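Local coordinates for phosphoprotein (Lettuce necrotic yellows virus, PDB 3T4R), which probably serves as a non-catalytic polymerase cofactor that tethers the viral RNA polymerase L to its N-RNA template and keeps soluble nucleoprotein from coating non-genomic RNA, at residues Leu39-Ala43 against Lys53-Glu57. Sequence-based numbering, arbitrary orientation.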
loop_
_atom_site.group_PDB
_atom_site.type_symbol
_atom_site.label_atom_id
_atom_site.label_comp_id
_atom_site.label_asym_id
_atom_site.label_seq_id
_atom_site.Cartn_x
_atom_site.Cartn_y
_atom_site.Cartn_z
ATOM N N LEU A 39 -7.107 -2.249 2.252
ATOM C CA LEU A 39 -7.887 -1.052 2.212
ATOM C C LEU A 39 -8.996 -1.114 3.244
ATOM O O LEU A 39 -9.250 -0.144 3.895
ATOM C CB LEU A 39 -8.560 -0.893 0.855
ATOM C CG LEU A 39 -8.835 0.486 0.221
ATOM C CD1 LEU A 39 -10.048 0.435 -0.564
ATOM C CD2 LEU A 39 -8.743 1.694 1.129
ATOM N N ALA A 40 -9.660 -2.269 3.349
ATOM C CA ALA A 40 -10.854 -2.465 4.159
ATOM C C ALA A 40 -10.515 -2.281 5.618
ATOM O O ALA A 40 -11.332 -1.848 6.409
ATOM C CB ALA A 40 -11.375 -3.807 3.929
HETATM N N MSE A 41 -9.259 -2.550 5.948
HETATM C CA MSE A 41 -8.749 -2.398 7.326
HETATM C C MSE A 41 -8.895 -0.959 7.811
HETATM O O MSE A 41 -9.119 -0.711 9.013
HETATM C CB MSE A 41 -7.276 -2.817 7.400
HETATM C CG MSE A 41 -7.046 -4.330 7.365
HETATM SE SE MSE A 41 -5.136 -4.821 7.633
HETATM C CE MSE A 41 -5.381 -6.739 8.009
ATOM N N ALA A 42 -8.792 -0.029 6.861
ATOM C CA ALA A 42 -8.782 1.394 7.143
ATOM C C ALA A 42 -10.183 1.990 7.105
ATOM O O ALA A 42 -10.349 3.189 7.334
ATOM C CB ALA A 42 -7.927 2.080 6.127
ATOM N N ALA A 43 -11.168 1.149 6.787
ATOM C CA ALA A 43 -12.527 1.591 6.453
ATOM C C ALA A 43 -13.148 2.487 7.528
ATOM O O ALA A 43 -13.451 3.669 7.261
ATOM C CB ALA A 43 -13.435 0.377 6.137
ATOM N N LYS A 53 0.016 -1.384 11.928
ATOM C CA LYS A 53 -0.438 -2.707 11.452
ATOM C C LYS A 53 -0.486 -2.790 9.918
ATOM O O LYS A 53 0.155 -3.639 9.298
ATOM C CB LYS A 53 -1.811 -3.061 12.036
ATOM C CG LYS A 53 -2.142 -4.622 12.102
ATOM C CD LYS A 53 -3.651 -4.838 12.305
ATOM C CE LYS A 53 -4.323 -5.692 11.191
ATOM N NZ LYS A 53 -3.971 -7.156 11.178
ATOM N N ILE A 54 -1.222 -1.865 9.326
ATOM C CA ILE A 54 -1.390 -1.782 7.909
ATOM C C ILE A 54 -0.111 -1.479 7.174
ATOM O O ILE A 54 0.121 -2.091 6.121
ATOM C CB ILE A 54 -2.422 -0.729 7.572
ATOM C CG1 ILE A 54 -3.712 -1.064 8.307
ATOM C CG2 ILE A 54 -2.650 -0.657 6.045
ATOM C CD1 ILE A 54 -4.753 -0.023 8.206
ATOM N N GLN A 55 0.686 -0.540 7.682
ATOM C CA GLN A 55 2.001 -0.226 7.121
ATOM C C GLN A 55 2.829 -1.503 7.045
ATOM O O GLN A 55 3.465 -1.748 6.019
ATOM C CB GLN A 55 2.778 0.745 8.008
ATOM C CG GLN A 55 2.359 2.184 7.936
ATOM C CD GLN A 55 3.088 3.045 8.955
ATOM O OE1 GLN A 55 3.729 2.529 9.892
ATOM N NE2 GLN A 55 2.989 4.353 8.803
ATOM N N ASN A 56 2.828 -2.295 8.117
ATOM C CA ASN A 56 3.513 -3.572 8.133
ATOM C C ASN A 56 3.004 -4.504 6.990
ATOM O O ASN A 56 3.799 -5.190 6.316
ATOM C CB ASN A 56 3.387 -4.253 9.509
ATOM C CG ASN A 56 4.286 -3.607 10.583
ATOM O OD1 ASN A 56 5.365 -3.071 10.259
ATOM N ND2 ASN A 56 3.889 -3.735 11.871
ATOM N N GLU A 57 1.706 -4.564 6.808
ATOM C CA GLU A 57 1.140 -5.426 5.765
ATOM C C GLU A 57 1.601 -4.976 4.378
ATOM O O GLU A 57 1.908 -5.815 3.530
ATOM C CB GLU A 57 -0.404 -5.452 5.815
ATOM C CG GLU A 57 -0.976 -6.136 7.034
ATOM C CD GLU A 57 -1.562 -7.470 6.735
ATOM O OE1 GLU A 57 -0.932 -8.244 5.965
ATOM O OE2 GLU A 57 -2.648 -7.782 7.289
#
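Met41, present as selenomethionine, sets CG anti to its own carbonyl carbon (chi1 -75°) and then runs extended through chi2 and chi3, so its side chain bridges from helix 36-41 to the long helix 50-72. Lys53 meets it with CG anti to the backbone N (chi1 -156°), while bends at chi3 and chi4 bring its outer end alongside the end of Met41, with Lys53 CE near SE and Lys53 NZ near the terminal methyl CE. The contact is a helix-helix packing within the helical C-terminal domain of the phosphoprotein, joining two consecutive helices across the loop of residues 42-49 that links them. No hydrogen bond crosses it.

Ile54 supplies the buried part. Its CD1 rests against CB of Met41 at 3.8 Å and, more loosely, against CB of Ala42 at 4.3 Å. A branched aliphatic residue suits this spot, because it also touches Leu15, Ile38 and Leu46, while the small methyl of Ala42 touches both Ile54 and Leu11 of helix 4-14.

Farther out, the character changes from apolar to mixed. Lys53 and Glu57 stand one helical turn apart, with Glu57 N bonded to Lys53 O at 3.1 Å, and their side chains each cross that of Met41 at about a right angle. A long, unbranched methionine fits here, since it can lay SE against the aliphatic part of the lysine, SE to Lys53 CE being 3.8 Å, while its end reaches the charged groups near the surface. At the end of the chain, Met41 CE lies 3.5 Å from Lys53 NZ, and its approach to the carboxylate oxygen OE2 of Glu57, at 3.0 Å, is tight for a methyl carbon and an oxygen, which makes the exact fit there doubtful.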